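Local coordinates for protein of unknown function with a Fic domain (Bacteroides thetaiotaomicron VPI-5482, PDB 3CUC) that is of unknown function but belongs to the Fic/DOC family and has a largely helical Fic domain, at residues P178-I190 / I202-Y216. Residues are numbered along the deposited sequence; the frame is centred on the assembly and turned at random.
Sequences PVELAALLHYRYI and IARLLVNFVLHRYGY
H186 NE2, hydrogen-bonded to the OH of Y229 beyond the two helices, belongs to a ring that rests on A203: A203 CB lies 3.6 Å from the ring centroid and 15° off its normal, a CH-pi contact over one face. The edge of the same imidazole meets V207, whose CG2 is 3.7 Å from H186 CD2. With CG anti to the backbone N (chi1 177°), the imidazole reaches across to the second helix although its CB does not aim there. R204, beside the imidazole, salt-bridges E44 through its guanidinium.

One turn on, the Y189 ring takes L206 CD1 over one face, 4.2 Å from its centroid, while I202 packs obliquely near the phenol end. In the middle, A182 lets the backbones close in: its CA is 4.8 Å from V207 CA, and its CB sits 3.8 Å from V210 CB. L185 CD2 fits between L206 and V210. At the far end P178 packs against Y214 and Y216, its CG 3.5 Å from Y216 CE1 and its CB over the Y216 ring. A Schellman motif with G215 at C-prime, marked by Y216 N bonding L211 O at 2.8 Å, turns the chain there.

No hydrogen bond crosses between the segments. Axes 8.6 Å apart at 160° define an antiparallel helical hairpin; the HPFxDGNGR signature of the Fic family spans the connecting loop and the first turn of helix 199-213.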
ATOM      1  N   PRO A 178      12.974  -4.945  -4.806  1.00 47.73           N
ATOM      2  CA  PRO A 178      11.590  -4.908  -4.311  1.00 47.58           C
ATOM      3  C   PRO A 178      11.051  -3.511  -4.017  1.00 47.39           C
ATOM      4  O   PRO A 178       9.861  -3.280  -4.210  1.00 47.67           O
ATOM      5  CB  PRO A 178      11.651  -5.759  -3.036  1.00 47.79           C
ATOM      6  CG  PRO A 178      12.773  -6.707  -3.294  1.00 47.26           C
ATOM      7  CD  PRO A 178      13.805  -5.861  -4.006  1.00 47.68           C
ATOM      8  N   VAL A 179      11.904  -2.591  -3.566  1.00 47.88           N
ATOM      9  CA  VAL A 179      11.457  -1.218  -3.289  1.00 48.12           C
ATOM     10  C   VAL A 179      11.077  -0.520  -4.589  1.00 48.98           C
ATOM     11  O   VAL A 179      10.039   0.145  -4.666  1.00 49.22           O
ATOM     12  CB  VAL A 179      12.530  -0.391  -2.544  1.00 47.93           C
ATOM     13  CG1 VAL A 179      12.029   1.022  -2.255  1.00 44.68           C
ATOM     14  CG2 VAL A 179      12.907  -1.080  -1.246  1.00 50.52           C
ATOM     15  N   GLU A 180      11.918  -0.692  -5.609  1.00 49.31           N
ATOM     16  CA  GLU A 180      11.659  -0.131  -6.934  1.00 49.45           C
ATOM     17  C   GLU A 180      10.376  -0.693  -7.537  1.00 48.29           C
ATOM     18  O   GLU A 180       9.514   0.062  -7.986  1.00 48.81           O
ATOM     19  CB  GLU A 180      12.827  -0.426  -7.881  1.00 50.11           C
ATOM     20  CG  GLU A 180      14.100   0.349  -7.573  1.00 51.12           C
ATOM     21  CD  GLU A 180      15.320  -0.192  -8.307  1.00 50.34           C
ATOM     22  OE1 GLU A 180      15.260  -1.316  -8.853  1.00 49.91           O
ATOM     23  OE2 GLU A 180      16.351   0.512  -8.335  1.00 52.12           O
ATOM     24  N   LEU A 181      10.260  -2.018  -7.545  1.00 47.14           N
ATOM     25  CA  LEU A 181       9.103  -2.689  -8.131  1.00 46.06           C
ATOM     26  C   LEU A 181       7.831  -2.280  -7.396  1.00 46.20           C
ATOM     27  O   LEU A 181       6.795  -2.042  -8.023  1.00 45.99           O
ATOM     28  CB  LEU A 181       9.279  -4.217  -8.101  1.00 45.78           C
ATOM     29  CG  LEU A 181       8.132  -5.065  -8.679  1.00 45.34           C
ATOM     30  CD1 LEU A 181       7.788  -4.650 -10.098  1.00 43.13           C
ATOM     31  CD2 LEU A 181       8.461  -6.548  -8.630  1.00 45.18           C
ATOM     32  N   ALA A 182       7.923  -2.193  -6.069  1.00 46.08           N
ATOM     33  CA  ALA A 182       6.801  -1.766  -5.239  1.00 45.71           C
ATOM     34  C   ALA A 182       6.418  -0.328  -5.564  1.00 45.89           C
ATOM     35  O   ALA A 182       5.241  -0.026  -5.734  1.00 45.83           O
ATOM     36  CB  ALA A 182       7.136  -1.906  -3.761  1.00 44.57           C
ATOM     37  N   ALA A 183       7.411   0.551  -5.664  1.00 46.06           N
ATOM     38  CA  ALA A 183       7.156   1.962  -5.964  1.00 46.32           C
ATOM     39  C   ALA A 183       6.466   2.121  -7.307  1.00 46.78           C
ATOM     40  O   ALA A 183       5.507   2.874  -7.426  1.00 47.27           O
ATOM     41  CB  ALA A 183       8.451   2.758  -5.945  1.00 46.04           C
ATOM     42  N   LEU A 184       6.949   1.396  -8.310  1.00 47.50           N
ATOM     43  CA  LEU A 184       6.421   1.518  -9.667  1.00 48.09           C
ATOM     44  C   LEU A 184       5.041   0.882  -9.795  1.00 48.00           C
ATOM     45  O   LEU A 184       4.189   1.410 -10.508  1.00 48.69           O
ATOM     46  CB  LEU A 184       7.397   0.915 -10.683  1.00 48.16           C
ATOM     47  CG  LEU A 184       7.373   1.453 -12.117  1.00 49.36           C
ATOM     48  CD1 LEU A 184       7.275   2.979 -12.171  1.00 49.03           C
ATOM     49  CD2 LEU A 184       8.622   0.985 -12.845  1.00 48.26           C
ATOM     50  N   LEU A 185       4.817  -0.235  -9.099  1.00 47.52           N
ATOM     51  CA  LEU A 185       3.483  -0.849  -9.028  1.00 46.87           C
ATOM     52  C   LEU A 185       2.456   0.109  -8.411  1.00 47.48           C
ATOM     53  O   LEU A 185       1.349   0.263  -8.931  1.00 47.42           O
ATOM     54  CB  LEU A 185       3.519  -2.160  -8.228  1.00 46.45           C
ATOM     55  CG  LEU A 185       2.188  -2.910  -8.045  1.00 45.07           C
ATOM     56  CD1 LEU A 185       1.518  -3.181  -9.388  1.00 39.73           C
ATOM     57  CD2 LEU A 185       2.387  -4.206  -7.277  1.00 45.44           C
ATOM     58  N   HIS A 186       2.832   0.733  -7.298  1.00 47.81           N
ATOM     59  CA  HIS A 186       1.993   1.724  -6.627  1.00 47.94           C
ATOM     60  C   HIS A 186       1.660   2.864  -7.579  1.00 47.86           C
ATOM     61  O   HIS A 186       0.494   3.238  -7.742  1.00 47.11           O
ATOM     62  CB  HIS A 186       2.730   2.270  -5.400  1.00 48.40           C
ATOM     63  CG  HIS A 186       1.995   3.348  -4.664  1.00 48.80           C
ATOM     64  ND1 HIS A 186       1.610   4.531  -5.255  1.00 47.97           N
ATOM     65  CD2 HIS A 186       1.608   3.431  -3.369  1.00 52.79           C
ATOM     66  CE1 HIS A 186       0.999   5.287  -4.362  1.00 51.16           C
ATOM     67  NE2 HIS A 186       0.987   4.645  -3.208  1.00 49.57           N
ATOM     68  N   TYR A 187       2.690   3.405  -8.217  1.00 48.36           N
ATOM     69  CA  TYR A 187       2.522   4.590  -9.050  1.00 48.65           C
ATOM     70  C   TYR A 187       1.628   4.334 -10.251  1.00 48.21           C
ATOM     71  O   TYR A 187       0.667   5.063 -10.478  1.00 47.40           O
ATOM     72  CB  TYR A 187       3.867   5.129  -9.532  1.00 49.23           C
ATOM     73  CG  TYR A 187       3.698   6.441 -10.250  1.00 49.86           C
ATOM     74  CD1 TYR A 187       3.531   7.624  -9.536  1.00 49.28           C
ATOM     75  CD2 TYR A 187       3.660   6.496 -11.640  1.00 49.88           C
ATOM     76  CE1 TYR A 187       3.354   8.831 -10.183  1.00 50.90           C
ATOM     77  CE2 TYR A 187       3.482   7.696 -12.300  1.00 51.50           C
ATOM     78  CZ  TYR A 187       3.328   8.865 -11.571  1.00 52.29           C
ATOM     79  OH  TYR A 187       3.157  10.065 -12.233  1.00 51.28           O
ATOM     80  N   ARG A 188       1.953   3.300 -11.017  1.00 48.74           N
ATOM     81  CA  ARG A 188       1.162   2.944 -12.190  1.00 49.10           C
ATOM     82  C   ARG A 188      -0.285   2.637 -11.819  1.00 49.95           C
ATOM     83  O   ARG A 188      -1.208   3.126 -12.476  1.00 50.19           O
ATOM     84  CB  ARG A 188       1.795   1.765 -12.926  1.00 49.03           C
ATOM     85  CG  ARG A 188       3.109   2.132 -13.582  1.00 49.11           C
ATOM     86  CD  ARG A 188       3.698   0.969 -14.347  1.00 49.11           C
ATOM     87  NE  ARG A 188       4.730   1.412 -15.281  1.00 51.15           N
ATOM     88  CZ  ARG A 188       5.277   0.647 -16.222  1.00 48.14           C
ATOM     89  NH1 ARG A 188       4.898  -0.614 -16.383  1.00 51.43           N
ATOM     90  NH2 ARG A 188       6.209   1.151 -17.014  1.00 48.11           N
ATOM     91  N   TYR A 189      -0.481   1.850 -10.760  1.00 50.80           N
ATOM     92  CA  TYR A 189      -1.827   1.549 -10.272  1.00 51.10           C
ATOM     93  C   TYR A 189      -2.590   2.824  -9.914  1.00 52.63           C
ATOM     94  O   TYR A 189      -3.727   3.022 -10.360  1.00 53.16           O
ATOM     95  CB  TYR A 189      -1.800   0.620  -9.053  1.00 50.56           C
ATOM     96  CG  TYR A 189      -3.180   0.420  -8.457  1.00 48.60           C
ATOM     97  CD1 TYR A 189      -4.034  -0.563  -8.953  1.00 48.86           C
ATOM     98  CD2 TYR A 189      -3.641   1.238  -7.428  1.00 47.31           C
ATOM     99  CE1 TYR A 189      -5.304  -0.734  -8.431  1.00 49.53           C
ATOM    100  CE2 TYR A 189      -4.905   1.075  -6.900  1.00 48.48           C
ATOM    101  CZ  TYR A 189      -5.732   0.091  -7.404  1.00 49.83           C
ATOM    102  OH  TYR A 189      -6.987  -0.067  -6.871  1.00 49.41           O
ATOM    103  N   ILE A 190      -1.964   3.686  -9.113  1.00 53.05           N
ATOM    104  CA  ILE A 190      -2.623   4.907  -8.655  1.00 53.69           C
ATOM    105  C   ILE A 190      -2.966   5.833  -9.835  1.00 54.19           C
ATOM    106  O   ILE A 190      -3.948   6.578  -9.779  1.00 54.82           O
ATOM    107  CB  ILE A 190      -1.775   5.656  -7.583  1.00 53.94           C
ATOM    108  CG1 ILE A 190      -2.680   6.462  -6.647  1.00 55.19           C
ATOM    109  CG2 ILE A 190      -0.723   6.556  -8.230  1.00 52.24           C
ATOM    110  CD1 ILE A 190      -3.479   5.596  -5.669  1.00 55.74           C
ATOM    111  N   ILE A 202      -5.534   0.427  -1.794  1.00 46.64           N
ATOM    112  CA  ILE A 202      -5.078  -0.689  -2.617  1.00 46.12           C
ATOM    113  C   ILE A 202      -3.620  -0.468  -2.987  1.00 45.87           C
ATOM    114  O   ILE A 202      -2.805  -1.368  -2.829  1.00 46.61           O
ATOM    115  CB  ILE A 202      -5.913  -0.870  -3.903  1.00 45.93           C
ATOM    116  CG1 ILE A 202      -7.369  -1.224  -3.565  1.00 46.23           C
ATOM    117  CG2 ILE A 202      -5.306  -1.961  -4.782  1.00 42.31           C
ATOM    118  CD1 ILE A 202      -7.551  -2.620  -3.009  1.00 48.01           C
ATOM    119  N   ALA A 203      -3.295   0.733  -3.461  1.00 45.56           N
ATOM    120  CA  ALA A 203      -1.913   1.075  -3.801  1.00 45.32           C
ATOM    121  C   ALA A 203      -0.973   0.710  -2.655  1.00 45.67           C
ATOM    122  O   ALA A 203       0.011  -0.005  -2.851  1.00 46.46           O
ATOM    123  CB  ALA A 203      -1.787   2.550  -4.138  1.00 44.40           C
ATOM    124  N   ARG A 204      -1.301   1.176  -1.455  1.00 45.21           N
ATOM    125  CA  ARG A 204      -0.429   0.983  -0.306  1.00 45.05           C
ATOM    126  C   ARG A 204      -0.395  -0.470   0.137  1.00 45.43           C
ATOM    127  O   ARG A 204       0.632  -0.953   0.621  1.00 46.81           O
ATOM    128  CB  ARG A 204      -0.847   1.899   0.840  1.00 45.08           C
ATOM    129  CG  ARG A 204      -0.491   3.360   0.576  1.00 45.54           C
ATOM    130  CD  ARG A 204      -0.789   4.247   1.771  1.00 46.51           C
ATOM    131  NE  ARG A 204      -2.233   4.368   1.988  1.00 50.48           N
ATOM    132  CZ  ARG A 204      -3.047   5.193   1.325  1.00 46.22           C
ATOM    133  NH1 ARG A 204      -2.586   6.009   0.385  1.00 45.47           N
ATOM    134  NH2 ARG A 204      -4.335   5.202   1.609  1.00 42.75           N
ATOM    135  N   LEU A 205      -1.511  -1.168  -0.038  1.00 45.20           N
ATOM    136  CA  LEU A 205      -1.554  -2.610   0.202  1.00 45.57           C
ATOM    137  C   LEU A 205      -0.657  -3.356  -0.784  1.00 45.14           C
ATOM    138  O   LEU A 205       0.024  -4.300  -0.406  1.00 44.74           O
ATOM    139  CB  LEU A 205      -2.997  -3.140   0.133  1.00 45.48           C
ATOM    140  CG  LEU A 205      -3.836  -2.954   1.403  1.00 45.02           C
ATOM    141  CD1 LEU A 205      -5.312  -3.147   1.109  1.00 39.62           C
ATOM    142  CD2 LEU A 205      -3.378  -3.907   2.501  1.00 45.06           C
ATOM    143  N   LEU A 206      -0.661  -2.927  -2.043  1.00 45.41           N
ATOM    144  CA  LEU A 206       0.157  -3.559  -3.075  1.00 45.48           C
ATOM    145  C   LEU A 206       1.649  -3.352  -2.805  1.00 45.13           C
ATOM    146  O   LEU A 206       2.453  -4.236  -3.094  1.00 45.84           O
ATOM    147  CB  LEU A 206      -0.220  -3.052  -4.477  1.00 45.36           C
ATOM    148  CG  LEU A 206      -1.588  -3.486  -5.020  1.00 45.96           C
ATOM    149  CD1 LEU A 206      -1.937  -2.701  -6.271  1.00 40.37           C
ATOM    150  CD2 LEU A 206      -1.633  -4.993  -5.294  1.00 45.47           C
ATOM    151  N   VAL A 207       2.018  -2.203  -2.244  1.00 43.98           N
ATOM    152  CA  VAL A 207       3.410  -1.967  -1.871  1.00 43.38           C
ATOM    153  C   VAL A 207       3.829  -3.025  -0.872  1.00 44.71           C
ATOM    154  O   VAL A 207       4.834  -3.709  -1.058  1.00 45.39           O
ATOM    155  CB  VAL A 207       3.629  -0.588  -1.226  1.00 43.47           C
ATOM    156  CG1 VAL A 207       4.984  -0.537  -0.523  1.00 36.71           C
ATOM    157  CG2 VAL A 207       3.515   0.512  -2.264  1.00 40.81           C
ATOM    158  N   ASN A 208       3.039  -3.167   0.184  1.00 45.27           N
ATOM    159  CA  ASN A 208       3.375  -4.103   1.241  1.00 45.66           C
ATOM    160  C   ASN A 208       3.249  -5.559   0.809  1.00 46.04           C
ATOM    161  O   ASN A 208       3.887  -6.438   1.398  1.00 46.86           O
ATOM    162  CB  ASN A 208       2.560  -3.802   2.499  1.00 45.26           C
ATOM    163  CG  ASN A 208       3.048  -2.549   3.216  1.00 44.83           C
ATOM    164  OD1 ASN A 208       4.224  -2.186   3.133  1.00 44.06           O
ATOM    165  ND2 ASN A 208       2.147  -1.886   3.924  1.00 40.95           N
ATOM    166  N   PHE A 209       2.461  -5.810  -0.236  1.00 45.50           N
ATOM    167  CA  PHE A 209       2.426  -7.131  -0.856  1.00 45.58           C
ATOM    168  C   PHE A 209       3.800  -7.461  -1.424  1.00 45.52           C
ATOM    169  O   PHE A 209       4.344  -8.533  -1.175  1.00 45.29           O
ATOM    170  CB  PHE A 209       1.365  -7.189  -1.955  1.00 45.36           C
ATOM    171  CG  PHE A 209       1.486  -8.381  -2.868  1.00 44.15           C
ATOM    172  CD1 PHE A 209       0.908  -9.599  -2.530  1.00 46.95           C
ATOM    173  CD2 PHE A 209       2.157  -8.278  -4.077  1.00 44.34           C
ATOM    174  CE1 PHE A 209       1.005 -10.698  -3.380  1.00 45.70           C
ATOM    175  CE2 PHE A 209       2.262  -9.369  -4.928  1.00 45.96           C
ATOM    176  CZ  PHE A 209       1.681 -10.583  -4.576  1.00 45.49           C
ATOM    177  N   VAL A 210       4.355  -6.523  -2.180  1.00 45.82           N
ATOM    178  CA  VAL A 210       5.645  -6.727  -2.810  1.00 46.13           C
ATOM    179  C   VAL A 210       6.735  -6.919  -1.753  1.00 46.91           C
ATOM    180  O   VAL A 210       7.479  -7.902  -1.789  1.00 47.22           O
ATOM    181  CB  VAL A 210       5.995  -5.558  -3.754  1.00 46.54           C
ATOM    182  CG1 VAL A 210       7.388  -5.749  -4.353  1.00 46.18           C
ATOM    183  CG2 VAL A 210       4.939  -5.435  -4.858  1.00 42.80           C
ATOM    184  N   LEU A 211       6.803  -5.997  -0.800  1.00 46.80           N
ATOM    185  CA  LEU A 211       7.826  -6.049   0.235  1.00 46.86           C
ATOM    186  C   LEU A 211       7.754  -7.333   1.056  1.00 47.26           C
ATOM    187  O   LEU A 211       8.777  -7.939   1.356  1.00 48.15           O
ATOM    188  CB  LEU A 211       7.713  -4.845   1.175  1.00 47.10           C
ATOM    189  CG  LEU A 211       7.976  -3.451   0.603  1.00 44.31           C
ATOM    190  CD1 LEU A 211       7.796  -2.386   1.679  1.00 40.77           C
ATOM    191  CD2 LEU A 211       9.359  -3.375   0.026  1.00 40.04           C
ATOM    192  N   HIS A 212       6.550  -7.748   1.430  1.00 47.60           N
ATOM    193  CA  HIS A 212       6.400  -8.947   2.256  1.00 48.27           C
ATOM    194  C   HIS A 212       6.836 -10.210   1.498  1.00 48.85           C
ATOM    195  O   HIS A 212       7.536 -11.071   2.050  1.00 48.94           O
ATOM    196  CB  HIS A 212       4.959  -9.091   2.731  1.00 47.79           C
ATOM    197  CG  HIS A 212       4.766 -10.161   3.755  1.00 48.33           C
ATOM    198  ND1 HIS A 212       5.340 -10.102   5.005  1.00 48.91           N
ATOM    199  CD2 HIS A 212       4.050 -11.310   3.721  1.00 47.10           C
ATOM    200  CE1 HIS A 212       4.991 -11.174   5.695  1.00 48.13           C
ATOM    201  NE2 HIS A 212       4.208 -11.921   4.940  1.00 46.08           N
ATOM    202  N   ARG A 213       6.413 -10.308   0.239  1.00 48.76           N
ATOM    203  CA  ARG A 213       6.765 -11.436  -0.616  1.00 48.44           C
ATOM    204  C   ARG A 213       8.270 -11.659  -0.666  1.00 47.75           C
ATOM    205  O   ARG A 213       8.720 -12.799  -0.609  1.00 48.58           O
ATOM    206  CB  ARG A 213       6.221 -11.224  -2.030  1.00 48.87           C
ATOM    207  CG  ARG A 213       6.878 -12.097  -3.096  1.00 48.79           C
ATOM    208  CD  ARG A 213       5.957 -12.280  -4.282  1.00 50.94           C
ATOM    209  NE  ARG A 213       4.829 -13.139  -3.934  1.00 48.26           N
ATOM    210  CZ  ARG A 213       3.850 -13.486  -4.760  1.00 45.35           C
ATOM    211  NH1 ARG A 213       3.836 -13.054  -6.010  1.00 45.60           N
ATOM    212  NH2 ARG A 213       2.885 -14.276  -4.325  1.00 52.09           N
ATOM    213  N   TYR A 214       9.036 -10.574  -0.765  1.00 46.42           N
ATOM    214  CA  TYR A 214      10.489 -10.663  -0.881  1.00 45.42           C
ATOM    215  C   TYR A 214      11.217 -10.459   0.452  1.00 45.09           C
ATOM    216  O   TYR A 214      12.379 -10.080   0.479  1.00 45.77           O
ATOM    217  CB  TYR A 214      10.989  -9.690  -1.962  1.00 45.30           C
ATOM    218  CG  TYR A 214      10.392 -10.005  -3.322  1.00 45.50           C
ATOM    219  CD1 TYR A 214      10.732 -11.171  -3.990  1.00 42.82           C
ATOM    220  CD2 TYR A 214       9.467  -9.159  -3.920  1.00 46.86           C
ATOM    221  CE1 TYR A 214      10.184 -11.488  -5.222  1.00 41.04           C
ATOM    222  CE2 TYR A 214       8.912  -9.468  -5.157  1.00 48.19           C
ATOM    223  CZ  TYR A 214       9.280 -10.640  -5.800  1.00 45.00           C
ATOM    224  OH  TYR A 214       8.743 -10.966  -7.023  1.00 46.96           O
ATOM    225  N   GLY A 215      10.539 -10.740   1.559  1.00 45.55           N
ATOM    226  CA  GLY A 215      11.186 -10.790   2.871  1.00 46.16           C
ATOM    227  C   GLY A 215      11.593  -9.459   3.490  1.00 46.95           C
ATOM    228  O   GLY A 215      12.448  -9.423   4.378  1.00 47.48           O
ATOM    229  N   TYR A 216      10.996  -8.364   3.034  1.00 46.72           N
ATOM    230  CA  TYR A 216      11.248  -7.067   3.638  1.00 47.08           C
ATOM    231  C   TYR A 216      10.159  -6.791   4.662  1.00 47.02           C
ATOM    232  O   TYR A 216       9.044  -7.288   4.523  1.00 47.65           O
ATOM    233  CB  TYR A 216      11.232  -5.963   2.588  1.00 47.99           C
ATOM    234  CG  TYR A 216      12.447  -5.909   1.691  1.00 49.72           C
ATOM    235  CD1 TYR A 216      12.760  -6.967   0.846  1.00 53.05           C
ATOM    236  CD2 TYR A 216      13.265  -4.778   1.661  1.00 50.54           C
ATOM    237  CE1 TYR A 216      13.869  -6.914   0.013  1.00 51.20           C
ATOM    238  CE2 TYR A 216      14.373  -4.713   0.829  1.00 49.08           C
ATOM    239  CZ  TYR A 216      14.667  -5.774   0.006  1.00 50.46           C
ATOM    240  OH  TYR A 216      15.765  -5.700  -0.816  1.00 51.44           O
TER